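Local coordinates for protein mannitol dehydrogenase (Helicobacter pylori, PDB 3TWO) that probably catalyses the NADP(H)-dependent interconversion of cinnamyl alcohols and cinnamaldehydes as a zinc-containing medium-chain alcohol dehydrogenase, at residues B[208-211]-B[212-215]; B[327-331]-B[332-336]; B[189-192]-B[193-197]; B[245-248]-B[249-252]. All coordinates share one frame; numbering follows the deposited sequence.

Contact 1: B[208-211]-B[212-215]; sequences RNEH and KKQD. With NDP (NADPH dihydro-nicotinamide-adenine-dinucleotide phosphate), chain F.
Glu210 and Lys213 meet where the chain turns into a helix, and the bond that closes their type I beta turn runs from Lys213 N to Glu210 O over 3.2 Å. Just before it, Asn209 makes an Asx turn: its OD1 accepts from His211 N at 3.0 Å, a job suited to a short side chain with a carbonyl. Among the charged groups, the Glu210 and Lys213 chains run side by side in the same direction, yet OE2 of Glu210 stays 4.1 Å from NZ of Lys213, too far for a salt bridge, though the opposite charges may still attract weakly.

Within this turn Arg208 is the residue hydrogen-bonded to the cofactor. Its NE donates to O2X of the NADPH 2'-phosphate at 2.9 Å, and its NH2 to O3X at 2.7 Å, two bonds that fix the guanidinium's rotation. The bend at chi3 (-69°) lets one face lie over adenine N7A, so one arginine touches the base while binding the phosphate that sets NADP(H) apart from NAD(H). Lys212, the N-cap residue, sends NZ to the backbone oxygens of Lys336 and Phe185, and Asp215 pairs with Lys336. The turn thus leads from strand 202-206 of the Rossmann sheet into helix 213-218, beside the loop that precedes strand 338-342.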
loop_
_atom_site.group_PDB
_atom_site.type_symbol
_atom_site.label_atom_id
_atom_site.label_comp_id
_atom_site.label_asym_id
_atom_site.label_seq_id
_atom_site.Cartn_x
_atom_site.Cartn_y
_atom_site.Cartn_z
ATOM N N ARG B 208 -1.832 16.031 -17.951
ATOM C CA ARG B 208 -0.812 15.774 -18.963
ATOM C C ARG B 208 -0.533 17.018 -19.826
ATOM O O ARG B 208 0.459 17.053 -20.577
ATOM C CB ARG B 208 -1.158 14.537 -19.848
ATOM C CG ARG B 208 -1.169 13.204 -19.035
ATOM C CD ARG B 208 -1.278 11.974 -19.991
ATOM N NE ARG B 208 -2.593 11.876 -20.648
ATOM C CZ ARG B 208 -2.934 10.831 -21.387
ATOM N NH1 ARG B 208 -2.031 9.878 -21.572
ATOM N NH2 ARG B 208 -4.151 10.730 -21.967
ATOM N N ASN B 209 -1.355 18.064 -19.691
ATOM C CA ASN B 209 -0.999 19.326 -20.333
ATOM C C ASN B 209 -1.733 20.412 -19.573
ATOM O O ASN B 209 -2.368 20.129 -18.557
ATOM C CB ASN B 209 -1.454 19.272 -21.800
ATOM C CG ASN B 209 -2.916 18.763 -21.918
ATOM O OD1 ASN B 209 -3.817 19.407 -21.420
ATOM N ND2 ASN B 209 -3.126 17.600 -22.541
ATOM N N GLU B 210 -1.699 21.644 -20.095
ATOM C CA GLU B 210 -2.277 22.771 -19.395
ATOM C C GLU B 210 -3.594 23.225 -19.977
ATOM O O GLU B 210 -4.050 24.346 -19.670
ATOM C CB GLU B 210 -1.290 23.939 -19.369
ATOM C CG GLU B 210 -0.043 23.600 -18.565
ATOM C CD GLU B 210 0.742 24.828 -18.110
ATOM O OE1 GLU B 210 0.647 25.894 -18.728
ATOM O OE2 GLU B 210 1.460 24.733 -17.090
ATOM N N HIS B 211 -4.261 22.348 -20.750
ATOM C CA HIS B 211 -5.520 22.761 -21.375
ATOM C C HIS B 211 -6.610 23.184 -20.381
ATOM O O HIS B 211 -7.435 24.050 -20.705
ATOM C CB HIS B 211 -6.089 21.747 -22.415
ATOM C CG HIS B 211 -5.158 21.431 -23.547
ATOM N ND1 HIS B 211 -5.265 20.266 -24.283
ATOM C CD2 HIS B 211 -4.074 22.088 -24.035
ATOM C CE1 HIS B 211 -4.298 20.228 -25.184
ATOM N NE2 HIS B 211 -3.566 21.323 -25.058
ATOM N N LYS B 212 -6.614 22.598 -19.191
ATOM C CA LYS B 212 -7.625 22.932 -18.180
ATOM C C LYS B 212 -7.046 23.609 -16.925
ATOM O O LYS B 212 -7.692 23.652 -15.889
ATOM C CB LYS B 212 -8.416 21.666 -17.816
ATOM C CG LYS B 212 -9.028 21.019 -19.081
ATOM C CD LYS B 212 -9.849 19.737 -18.808
ATOM C CE LYS B 212 -9.011 18.620 -18.249
ATOM N NZ LYS B 212 -9.787 17.303 -18.334
ATOM N N LYS B 213 -5.836 24.147 -17.023
ATOM C CA LYS B 213 -5.225 24.808 -15.866
ATOM C C LYS B 213 -6.117 25.948 -15.308
ATOM O O LYS B 213 -6.308 26.035 -14.107
ATOM C CB LYS B 213 -3.843 25.339 -16.230
ATOM C CG LYS B 213 -3.251 26.217 -15.205
ATOM C CD LYS B 213 -1.776 26.369 -15.391
ATOM C CE LYS B 213 -1.169 27.039 -14.096
ATOM N NZ LYS B 213 0.162 27.509 -14.442
ATOM N N GLN B 214 -6.668 26.795 -16.183
ATOM C CA GLN B 214 -7.598 27.851 -15.765
ATOM C C GLN B 214 -8.802 27.313 -15.039
ATOM O O GLN B 214 -9.227 27.921 -14.079
ATOM C CB GLN B 214 -8.099 28.711 -16.947
ATOM C CG GLN B 214 -7.049 29.764 -17.441
ATOM C CD GLN B 214 -6.378 30.584 -16.271
ATOM O OE1 GLN B 214 -5.159 30.484 -16.076
ATOM N NE2 GLN B 214 -7.174 31.337 -15.499
ATOM N N ASP B 215 -9.370 26.201 -15.488
ATOM C CA ASP B 215 -10.479 25.624 -14.694
ATOM C C ASP B 215 -9.971 25.149 -13.324
ATOM O O ASP B 215 -10.667 25.313 -12.333
ATOM C CB ASP B 215 -11.217 24.491 -15.387
ATOM C CG ASP B 215 -11.525 24.793 -16.830
ATOM O OD1 ASP B 215 -12.610 25.331 -17.147
ATOM O OD2 ASP B 215 -10.663 24.499 -17.652
HETATM P PA NDP F . -12.079 10.433 -17.388
HETATM O O1A NDP F . -11.286 10.235 -18.611
HETATM O O2A NDP F . -12.894 11.726 -17.010
HETATM O O5B NDP F . -10.821 11.195 -16.684
HETATM C C5B NDP F . -9.400 10.641 -16.733
HETATM C C4B NDP F . -8.439 11.819 -16.623
HETATM O O4B NDP F . -7.010 11.471 -16.394
HETATM C C3B NDP F . -8.514 12.644 -17.928
HETATM O O3B NDP F . -8.635 14.067 -17.546
HETATM C C2B NDP F . -7.138 12.356 -18.587
HETATM O O2B NDP F . -6.791 13.538 -19.333
HETATM C C1B NDP F . -6.201 12.267 -17.359
HETATM N N9A NDP F . -5.049 11.359 -17.560
HETATM C C8A NDP F . -5.049 10.256 -18.343
HETATM N N7A NDP F . -3.859 9.692 -18.209
HETATM C C5A NDP F . -3.126 10.413 -17.366
HETATM C C6A NDP F . -1.839 10.290 -16.873
HETATM N N6A NDP F . -0.986 9.270 -17.230
HETATM N N1A NDP F . -1.433 11.237 -16.035
HETATM C C2A NDP F . -2.193 12.234 -15.636
HETATM N N3A NDP F . -3.421 12.368 -16.075
HETATM C C4A NDP F . -3.893 11.467 -16.955
HETATM O O3 NDP F . -12.020 9.303 -16.288
HETATM P PN NDP F . -12.913 9.185 -15.055
HETATM O O1N NDP F . -12.656 10.262 -14.073
HETATM O O2N NDP F . -14.406 8.866 -15.335
HETATM O O5D NDP F . -12.381 7.827 -14.462
HETATM C C5D NDP F . -10.891 7.686 -14.269
HETATM C C4D NDP F . -10.523 6.190 -13.892
HETATM O O4D NDP F . -11.237 5.994 -12.657
HETATM C C3D NDP F . -11.012 5.096 -14.880
HETATM O O3D NDP F . -9.982 4.073 -14.974
HETATM C C2D NDP F . -12.305 4.613 -14.185
HETATM O O2D NDP F . -12.562 3.291 -14.508
HETATM C C1D NDP F . -11.863 4.684 -12.705
HETATM N N1N NDP F . -12.990 4.610 -11.714
HETATM C C2N NDP F . -12.798 3.830 -10.552
HETATM C C3N NDP F . -13.800 3.725 -9.601
HETATM C C7N NDP F . -13.523 2.946 -8.318
HETATM O O7N NDP F . -12.358 2.753 -7.931
HETATM N N7N NDP F . -14.589 2.743 -7.552
HETATM C C4N NDP F . -15.038 4.373 -9.823
HETATM C C5N NDP F . -15.234 5.196 -10.970
HETATM C C6N NDP F . -14.236 5.309 -11.916
HETATM P P2B NDP F . -6.154 13.499 -20.760
HETATM O O1X NDP F . -7.074 14.541 -21.629
HETATM O O2X NDP F . -4.718 13.780 -20.676
HETATM O O3X NDP F . -6.445 12.060 -21.372
#

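Contact 2: B[327-331]-B[332-336]; sequences YHNLT and HGKAK. With NDP (NADPH dihydro-nicotinamide-adenine-dinucleotide phosphate), chain F.
Leu330 and Ala335 form the tight part of this contact, with CD2 of Leu330 only 3.4 Å from CB of Ala335, closer than carbons usually pack. The small methyl of Ala335 suits so close an approach. The Leu330 side chain also rests on Ile41 and on Ile46 of helix 43-49, and Gly333 brings its CA to 3.3 Å from O1X of the NADPH 2'-phosphate.

Between this apolar side and the surface, helix 323-331 gives way to the loop leading to strand 338-342. Asn329 O takes a good bond from Lys334 N (2.9 Å) and a weak one from His332 N. Gly333 between them has a positive phi (63°), a conformation that glycine adopts readily. The Asn329 side chain turns its ND2 to Tyr339 OH, while OD1 lies against the CB and CD methylenes of Lys334.

The outer side is more exposed and polar. The imidazoles of His328 and His332 make an offset stack, their planes 17° apart and centroids 4.1 Å apart. His332 ND1 donates to His328 O at 2.8 Å, nearly in its own ring plane, and that carbonyl also accepts from Thr331 N. These constraints set the rotation of the His332 ring. With CG anti to the backbone N (chi1 172°), the His328 ring swings toward Lys334, whose extended chain carries NZ to the ring edge. There NZ donates to His328 NE2 at 2.8 Å, in the imidazole plane, joining the exposed Lys334 to the partly exposed His328.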
loop_
_atom_site.group_PDB
_atom_site.type_symbol
_atom_site.label_atom_id
_atom_site.label_comp_id
_atom_site.label_asym_id
_atom_site.label_seq_id
_atom_site.Cartn_x
_atom_site.Cartn_y
_atom_site.Cartn_z
ATOM N N TYR B 327 -16.904 8.884 -26.085
ATOM C CA TYR B 327 -15.888 7.854 -25.786
ATOM C C TYR B 327 -14.590 8.155 -26.580
ATOM O O TYR B 327 -13.500 8.057 -26.058
ATOM C CB TYR B 327 -16.402 6.467 -26.209
ATOM C CG TYR B 327 -17.315 5.729 -25.235
ATOM C CD1 TYR B 327 -18.164 6.419 -24.354
ATOM C CD2 TYR B 327 -17.285 4.313 -25.176
ATOM C CE1 TYR B 327 -18.977 5.725 -23.452
ATOM C CE2 TYR B 327 -18.101 3.607 -24.281
ATOM C CZ TYR B 327 -18.958 4.325 -23.455
ATOM O OH TYR B 327 -19.739 3.653 -22.587
ATOM N N HIS B 328 -14.716 8.517 -27.840
ATOM C CA HIS B 328 -13.535 8.946 -28.584
ATOM C C HIS B 328 -12.798 10.074 -27.820
ATOM O O HIS B 328 -11.595 9.992 -27.556
ATOM C CB HIS B 328 -13.906 9.480 -29.980
ATOM C CG HIS B 328 -12.743 10.106 -30.683
ATOM N ND1 HIS B 328 -11.774 9.349 -31.308
ATOM C CD2 HIS B 328 -12.335 11.397 -30.789
ATOM C CE1 HIS B 328 -10.834 10.144 -31.798
ATOM N NE2 HIS B 328 -11.155 11.392 -31.509
ATOM N N ASN B 329 -13.547 11.115 -27.457
ATOM C CA ASN B 329 -12.962 12.297 -26.824
ATOM C C ASN B 329 -12.287 11.926 -25.541
ATOM O O ASN B 329 -11.175 12.373 -25.273
ATOM C CB ASN B 329 -14.045 13.311 -26.580
ATOM C CG ASN B 329 -14.391 14.067 -27.837
ATOM O OD1 ASN B 329 -13.685 13.959 -28.824
ATOM N ND2 ASN B 329 -15.441 14.885 -27.789
ATOM N N LEU B 330 -12.931 11.029 -24.789
ATOM C CA LEU B 330 -12.419 10.576 -23.502
ATOM C C LEU B 330 -11.168 9.718 -23.623
ATOM O O LEU B 330 -10.410 9.566 -22.666
ATOM C CB LEU B 330 -13.528 9.834 -22.719
ATOM C CG LEU B 330 -14.567 10.749 -22.016
ATOM C CD1 LEU B 330 -15.867 9.966 -21.703
ATOM C CD2 LEU B 330 -13.962 11.502 -20.699
ATOM N N THR B 331 -10.958 9.118 -24.789
ATOM C CA THR B 331 -9.776 8.243 -24.973
ATOM C C THR B 331 -8.728 8.910 -25.866
ATOM O O THR B 331 -7.723 8.294 -26.175
ATOM C CB THR B 331 -10.178 6.878 -25.572
ATOM O OG1 THR B 331 -11.048 7.079 -26.704
ATOM C CG2 THR B 331 -10.893 6.095 -24.557
ATOM N N HIS B 332 -8.970 10.149 -26.316
ATOM C CA HIS B 332 -7.982 10.796 -27.159
ATOM C C HIS B 332 -7.635 12.180 -26.665
ATOM O O HIS B 332 -7.299 13.043 -27.452
ATOM C CB HIS B 332 -8.418 10.814 -28.605
ATOM C CG HIS B 332 -8.500 9.441 -29.196
ATOM N ND1 HIS B 332 -9.517 8.558 -28.876
ATOM C CD2 HIS B 332 -7.691 8.788 -30.074
ATOM C CE1 HIS B 332 -9.323 7.417 -29.522
ATOM N NE2 HIS B 332 -8.244 7.538 -30.278
ATOM N N GLY B 333 -7.730 12.379 -25.354
ATOM C CA GLY B 333 -7.337 13.623 -24.745
ATOM C C GLY B 333 -8.134 14.815 -25.176
ATOM O O GLY B 333 -7.591 15.893 -25.157
ATOM N N LYS B 334 -9.418 14.634 -25.522
ATOM C CA LYS B 334 -10.217 15.764 -25.996
ATOM C C LYS B 334 -11.365 16.124 -25.055
ATOM O O LYS B 334 -12.115 16.991 -25.380
ATOM C CB LYS B 334 -10.771 15.544 -27.462
ATOM C CG LYS B 334 -9.663 15.410 -28.572
ATOM C CD LYS B 334 -10.245 14.653 -29.787
ATOM C CE LYS B 334 -9.172 14.150 -30.811
ATOM N NZ LYS B 334 -9.861 13.743 -32.116
ATOM N N ALA B 335 -11.486 15.505 -23.885
ATOM C CA ALA B 335 -12.708 15.665 -23.093
ATOM C C ALA B 335 -12.510 16.826 -22.124
ATOM O O ALA B 335 -11.380 17.345 -21.998
ATOM C CB ALA B 335 -13.082 14.341 -22.340
ATOM N N LYS B 336 -13.577 17.282 -21.464
ATOM C CA LYS B 336 -13.411 18.366 -20.504
ATOM C C LYS B 336 -13.523 17.726 -19.104
ATOM O O LYS B 336 -12.476 17.348 -18.483
ATOM C CB LYS B 336 -14.439 19.489 -20.758
ATOM C CG LYS B 336 -14.035 20.852 -20.100
ATOM C CD LYS B 336 -15.281 21.747 -19.792
ATOM C CE LYS B 336 -14.959 22.951 -18.890
ATOM N NZ LYS B 336 -13.866 23.774 -19.532
HETATM P PA NDP F . -12.079 10.433 -17.388
HETATM O O1A NDP F . -11.286 10.235 -18.611
HETATM O O2A NDP F . -12.894 11.726 -17.010
HETATM O O5B NDP F . -10.821 11.195 -16.684
HETATM C C5B NDP F . -9.400 10.641 -16.733
HETATM C C4B NDP F . -8.439 11.819 -16.623
HETATM O O4B NDP F . -7.010 11.471 -16.394
HETATM C C3B NDP F . -8.514 12.644 -17.928
HETATM O O3B NDP F . -8.635 14.067 -17.546
HETATM C C2B NDP F . -7.138 12.356 -18.587
HETATM O O2B NDP F . -6.791 13.538 -19.333
HETATM C C1B NDP F . -6.201 12.267 -17.359
HETATM N N9A NDP F . -5.049 11.359 -17.560
HETATM C C8A NDP F . -5.049 10.256 -18.343
HETATM N N7A NDP F . -3.859 9.692 -18.209
HETATM C C5A NDP F . -3.126 10.413 -17.366
HETATM C C6A NDP F . -1.839 10.290 -16.873
HETATM N N6A NDP F . -0.986 9.270 -17.230
HETATM N N1A NDP F . -1.433 11.237 -16.035
HETATM C C2A NDP F . -2.193 12.234 -15.636
HETATM N N3A NDP F . -3.421 12.368 -16.075
HETATM C C4A NDP F . -3.893 11.467 -16.955
HETATM O O3 NDP F . -12.020 9.303 -16.288
HETATM P PN NDP F . -12.913 9.185 -15.055
HETATM O O1N NDP F . -12.656 10.262 -14.073
HETATM O O2N NDP F . -14.406 8.866 -15.335
HETATM O O5D NDP F . -12.381 7.827 -14.462
HETATM C C5D NDP F . -10.891 7.686 -14.269
HETATM C C4D NDP F . -10.523 6.190 -13.892
HETATM O O4D NDP F . -11.237 5.994 -12.657
HETATM C C3D NDP F . -11.012 5.096 -14.880
HETATM O O3D NDP F . -9.982 4.073 -14.974
HETATM C C2D NDP F . -12.305 4.613 -14.185
HETATM O O2D NDP F . -12.562 3.291 -14.508
HETATM C C1D NDP F . -11.863 4.684 -12.705
HETATM N N1N NDP F . -12.990 4.610 -11.714
HETATM C C2N NDP F . -12.798 3.830 -10.552
HETATM C C3N NDP F . -13.800 3.725 -9.601
HETATM C C7N NDP F . -13.523 2.946 -8.318
HETATM O O7N NDP F . -12.358 2.753 -7.931
HETATM N N7N NDP F . -14.589 2.743 -7.552
HETATM C C4N NDP F . -15.038 4.373 -9.823
HETATM C C5N NDP F . -15.234 5.196 -10.970
HETATM C C6N NDP F . -14.236 5.309 -11.916
HETATM P P2B NDP F . -6.154 13.499 -20.760
HETATM O O1X NDP F . -7.074 14.541 -21.629
HETATM O O2X NDP F . -4.718 13.780 -20.676
HETATM O O3X NDP F . -6.445 12.060 -21.372
#

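Contact 3: B[189-192]-B[193-197]; sequences GSMA and VKYAV
Met191 O accepts the backbone N-H of Tyr195 at 2.9 Å, a nearly straight bond (172° at the hydrogen), and the aromatic ring of the same tyrosine comes close to it as well, with CD1 at 3.3 Å. Around this turn the regular alpha-helical pattern continues, Val193 N bonding to Gly189 O and Ala196 N to Ala192 O.

The side chains of Met191 and Tyr195 meet one turn apart. Methionine is suited to this because its chain can fold: bends at chi2 (-46°) and chi3 (-62°) bring the methyl CE back to the phenol, 3.6 Å from CZ of Tyr195. The ring also packs edge-to-face with Tyr166 of helix 158-171, and its hydroxyl bonds to Ser306. Lys194 lays its methylenes past the Ser190 carbonyl, CD being 3.3 Å from Ser190 O, before its ammonium reaches Tyr312 O.

On the sheet-facing side, small and branched residues allow close approach. Ala192 and Val193 pack on Val182 of strand 179-183, and Val193 also meets Val203 and Val205 of strand 202-206. This is the helix of the first beta-alpha-beta crossover of the Rossmann fold, and Gly189 probably is the last glycine of its GxGxxG motif. The chemistry implies a division of labour: backbone bonds along 189-197 stay within the helix and leave an apolar surface for the sheet, while the serine, lysine and tyrosine polar ends bond outside the segment.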
loop_
_atom_site.group_PDB
_atom_site.type_symbol
_atom_site.label_atom_id
_atom_site.label_comp_id
_atom_site.label_asym_id
_atom_site.label_seq_id
_atom_site.Cartn_x
_atom_site.Cartn_y
_atom_site.Cartn_z
ATOM N N GLY B 189 -11.412 13.285 -11.158
ATOM C CA GLY B 189 -10.418 14.250 -10.706
ATOM C C GLY B 189 -11.014 15.568 -10.261
ATOM O O GLY B 189 -10.708 16.080 -9.188
ATOM N N SER B 190 -11.827 16.173 -11.115
ATOM C CA SER B 190 -12.474 17.432 -10.755
ATOM C C SER B 190 -13.401 17.295 -9.526
ATOM O O SER B 190 -13.481 18.221 -8.707
ATOM C CB SER B 190 -13.260 18.001 -11.959
ATOM O OG SER B 190 -14.319 17.124 -12.270
ATOM N N MET B 191 -14.136 16.190 -9.383
ATOM C CA MET B 191 -14.876 16.001 -8.088
ATOM C C MET B 191 -13.917 15.977 -6.861
ATOM O O MET B 191 -14.211 16.592 -5.811
ATOM C CB MET B 191 -15.736 14.714 -8.105
ATOM C CG MET B 191 -16.935 14.820 -9.020
ATOM S SD MET B 191 -17.856 16.366 -8.833
ATOM C CE MET B 191 -18.450 16.363 -7.139
ATOM N N ALA B 192 -12.797 15.252 -6.989
ATOM C CA ALA B 192 -11.763 15.141 -5.867
ATOM C C ALA B 192 -11.256 16.538 -5.527
ATOM O O ALA B 192 -11.151 16.925 -4.349
ATOM C CB ALA B 192 -10.548 14.318 -6.326
ATOM N N VAL B 193 -10.911 17.292 -6.577
ATOM C CA VAL B 193 -10.536 18.698 -6.409
ATOM C C VAL B 193 -11.582 19.537 -5.629
ATOM O O VAL B 193 -11.245 20.210 -4.665
ATOM C CB VAL B 193 -10.185 19.371 -7.764
ATOM C CG1 VAL B 193 -10.095 20.948 -7.567
ATOM C CG2 VAL B 193 -8.854 18.860 -8.302
ATOM N N LYS B 194 -12.852 19.484 -6.042
ATOM C CA LYS B 194 -13.885 20.245 -5.375
ATOM C C LYS B 194 -14.080 19.854 -3.919
ATOM O O LYS B 194 -14.164 20.727 -3.061
ATOM C CB LYS B 194 -15.217 20.169 -6.122
ATOM C CG LYS B 194 -15.133 20.882 -7.481
ATOM C CD LYS B 194 -16.112 20.262 -8.484
ATOM C CE LYS B 194 -16.373 21.174 -9.663
ATOM N NZ LYS B 194 -17.545 22.014 -9.374
ATOM N N TYR B 195 -14.148 18.558 -3.646
ATOM C CA TYR B 195 -14.325 18.109 -2.278
ATOM C C TYR B 195 -13.113 18.530 -1.450
ATOM O O TYR B 195 -13.283 19.042 -0.368
ATOM C CB TYR B 195 -14.526 16.559 -2.192
ATOM C CG TYR B 195 -15.876 16.091 -2.731
ATOM C CD1 TYR B 195 -15.977 14.973 -3.599
ATOM C CD2 TYR B 195 -17.048 16.749 -2.365
ATOM C CE1 TYR B 195 -17.194 14.567 -4.114
ATOM C CE2 TYR B 195 -18.276 16.332 -2.825
ATOM C CZ TYR B 195 -18.344 15.246 -3.718
ATOM O OH TYR B 195 -19.595 14.886 -4.195
ATOM N N ALA B 196 -11.898 18.279 -1.940
ATOM C CA ALA B 196 -10.694 18.619 -1.102
ATOM C C ALA B 196 -10.609 20.086 -0.813
ATOM O O ALA B 196 -10.329 20.455 0.310
ATOM C CB ALA B 196 -9.387 18.103 -1.710
ATOM N N VAL B 197 -10.913 20.929 -1.799
ATOM C CA VAL B 197 -10.962 22.367 -1.546
ATOM C C VAL B 197 -12.064 22.706 -0.519
ATOM O O VAL B 197 -11.801 23.451 0.420
ATOM C CB VAL B 197 -11.254 23.207 -2.822
ATOM C CG1 VAL B 197 -11.429 24.781 -2.457
ATOM C CG2 VAL B 197 -10.188 23.016 -3.836
#

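Contact 4: B[245-248]-B[249-252]; sequences HYDL and KDYL
The start of helix 248-252 is closed by an N-cap: Asp247 turns its carboxylate back over the first turn, and OD2 accepts from Lys249 N at 2.8 Å. Aspartate suits the place, being short enough to reach an amide two residues on. A chi1 of 176° swings CG to the far side from the backbone N, which also brings the carboxylate within range of the Lys249 ammonium. The lysine curls at chi3 and chi4 and brings NZ to 3.1 Å from Asp247 OD2, forming a salt bridge; its bond to OD1 is weak. The amide and the ammonium reach OD2 from opposite faces of the carboxylate plane. Behind the cap, Asp247 O accepts from Asp250 N, and Leu248 O from Leu252 N at 3.0 Å.

Tyr246 and Tyr251 make the apolar half, their side chains crossing at about a right angle with CE1 of Tyr246 3.9 Å from CD1 of Tyr251. Aromatic rings fill this buried place while a hydroxyl can still find a polar partner, as Tyr246 OH does at Ser240; Tyr251 packs edge-to-face on Phe206. Leu248 meets Leu263 of strand 259-263 and Val277 of the second subunit, and the neighbouring His245 touches NADPH. Negative charge at Asp247 would be favoured by the helix start and by Lys249, and these may offset the nearby carboxylate of Asp250, whose OD1 is 4.2 Å from Asp247 OD1.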
loop_
_atom_site.group_PDB
_atom_site.type_symbol
_atom_site.label_atom_id
_atom_site.label_comp_id
_atom_site.label_asym_id
_atom_site.label_seq_id
_atom_site.Cartn_x
_atom_site.Cartn_y
_atom_site.Cartn_z
ATOM N N HIS B 245 -1.602 4.028 -18.656
ATOM C CA HIS B 245 -0.368 3.522 -18.064
ATOM C C HIS B 245 0.404 4.639 -17.343
ATOM O O HIS B 245 0.508 5.767 -17.863
ATOM C CB HIS B 245 0.548 2.911 -19.154
ATOM C CG HIS B 245 1.875 2.470 -18.623
ATOM N ND1 HIS B 245 3.054 3.135 -18.906
ATOM C CD2 HIS B 245 2.209 1.446 -17.801
ATOM C CE1 HIS B 245 4.060 2.538 -18.289
ATOM N NE2 HIS B 245 3.580 1.500 -17.627
ATOM N N TYR B 246 0.938 4.306 -16.160
ATOM C CA TYR B 246 1.832 5.180 -15.444
ATOM C C TYR B 246 2.611 4.374 -14.418
ATOM O O TYR B 246 2.400 3.178 -14.261
ATOM C CB TYR B 246 1.085 6.345 -14.782
ATOM C CG TYR B 246 0.186 5.998 -13.613
ATOM C CD1 TYR B 246 0.492 6.437 -12.319
ATOM C CD2 TYR B 246 -1.007 5.275 -13.811
ATOM C CE1 TYR B 246 -0.352 6.172 -11.243
ATOM C CE2 TYR B 246 -1.887 5.000 -12.723
ATOM C CZ TYR B 246 -1.562 5.466 -11.450
ATOM O OH TYR B 246 -2.418 5.191 -10.376
ATOM N N ASP B 247 3.506 5.040 -13.724
ATOM C CA ASP B 247 4.355 4.380 -12.766
ATOM C C ASP B 247 3.897 4.859 -11.386
ATOM O O ASP B 247 4.036 6.036 -11.065
ATOM C CB ASP B 247 5.834 4.724 -13.069
ATOM C CG ASP B 247 6.795 4.150 -12.032
ATOM O OD1 ASP B 247 8.018 4.285 -12.205
ATOM O OD2 ASP B 247 6.349 3.544 -11.045
ATOM N N LEU B 248 3.314 3.955 -10.589
ATOM C CA LEU B 248 2.916 4.328 -9.240
ATOM C C LEU B 248 4.097 4.989 -8.446
ATOM O O LEU B 248 3.842 5.817 -7.586
ATOM C CB LEU B 248 2.353 3.088 -8.447
ATOM C CG LEU B 248 0.977 2.622 -8.838
ATOM C CD1 LEU B 248 0.707 1.145 -8.402
ATOM C CD2 LEU B 248 -0.118 3.606 -8.340
ATOM N N LYS B 249 5.361 4.589 -8.683
ATOM C CA LYS B 249 6.457 5.167 -7.887
ATOM C C LYS B 249 6.577 6.665 -8.007
ATOM O O LYS B 249 6.963 7.313 -7.055
ATOM C CB LYS B 249 7.850 4.547 -8.172
ATOM C CG LYS B 249 7.911 3.061 -7.777
ATOM C CD LYS B 249 9.270 2.394 -8.184
ATOM C CE LYS B 249 9.660 2.600 -9.647
ATOM N NZ LYS B 249 8.782 1.730 -10.552
ATOM N N ASP B 250 6.238 7.205 -9.181
ATOM C CA ASP B 250 6.357 8.644 -9.444
ATOM C C ASP B 250 5.475 9.433 -8.497
ATOM O O ASP B 250 5.805 10.565 -8.209
ATOM C CB ASP B 250 5.912 8.950 -10.876
ATOM C CG ASP B 250 6.915 8.510 -11.878
ATOM O OD1 ASP B 250 8.116 8.428 -11.562
ATOM O OD2 ASP B 250 6.492 8.264 -12.999
ATOM N N TYR B 251 4.345 8.849 -8.092
ATOM C CA TYR B 251 3.430 9.437 -7.064
ATOM C C TYR B 251 3.774 9.072 -5.644
ATOM O O TYR B 251 3.727 9.941 -4.780
ATOM C CB TYR B 251 1.953 9.141 -7.338
ATOM C CG TYR B 251 1.545 9.913 -8.583
ATOM C CD1 TYR B 251 1.546 9.300 -9.861
ATOM C CD2 TYR B 251 1.279 11.307 -8.505
ATOM C CE1 TYR B 251 1.221 10.060 -11.034
ATOM C CE2 TYR B 251 0.969 12.087 -9.670
ATOM C CZ TYR B 251 0.913 11.454 -10.902
ATOM O OH TYR B 251 0.626 12.241 -12.015
ATOM N N LEU B 252 4.098 7.798 -5.398
ATOM C CA LEU B 252 4.384 7.355 -4.045
ATOM C C LEU B 252 5.567 8.141 -3.479
ATOM O O LEU B 252 5.542 8.573 -2.338
ATOM C CB LEU B 252 4.624 5.821 -3.992
ATOM C CG LEU B 252 5.020 5.174 -2.653
ATOM C CD1 LEU B 252 3.886 5.333 -1.600
ATOM C CD2 LEU B 252 5.326 3.698 -2.790
#

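Contact 3 is the buried one, a continuous helix against the Rossmann sheet, and its chemistry is mainly backbone bonds and apolar packing. Contacts 1 and 2 lie at the surface and depend on charge, imidazole and cofactor phosphate. They touch each other through the lysine and aspartate of contact 1 and the end of 332-336, and both approach NADPH, so the loops before helix 213-218 and after helix 323-331 share one cofactor site. Contact 4, partly buried, combines a charged cap with aromatic packing. Contacts 1 and 4 both mark a helix start, by a turn and by a capping carboxylate respectively, whereas contact 2 marks a helix end.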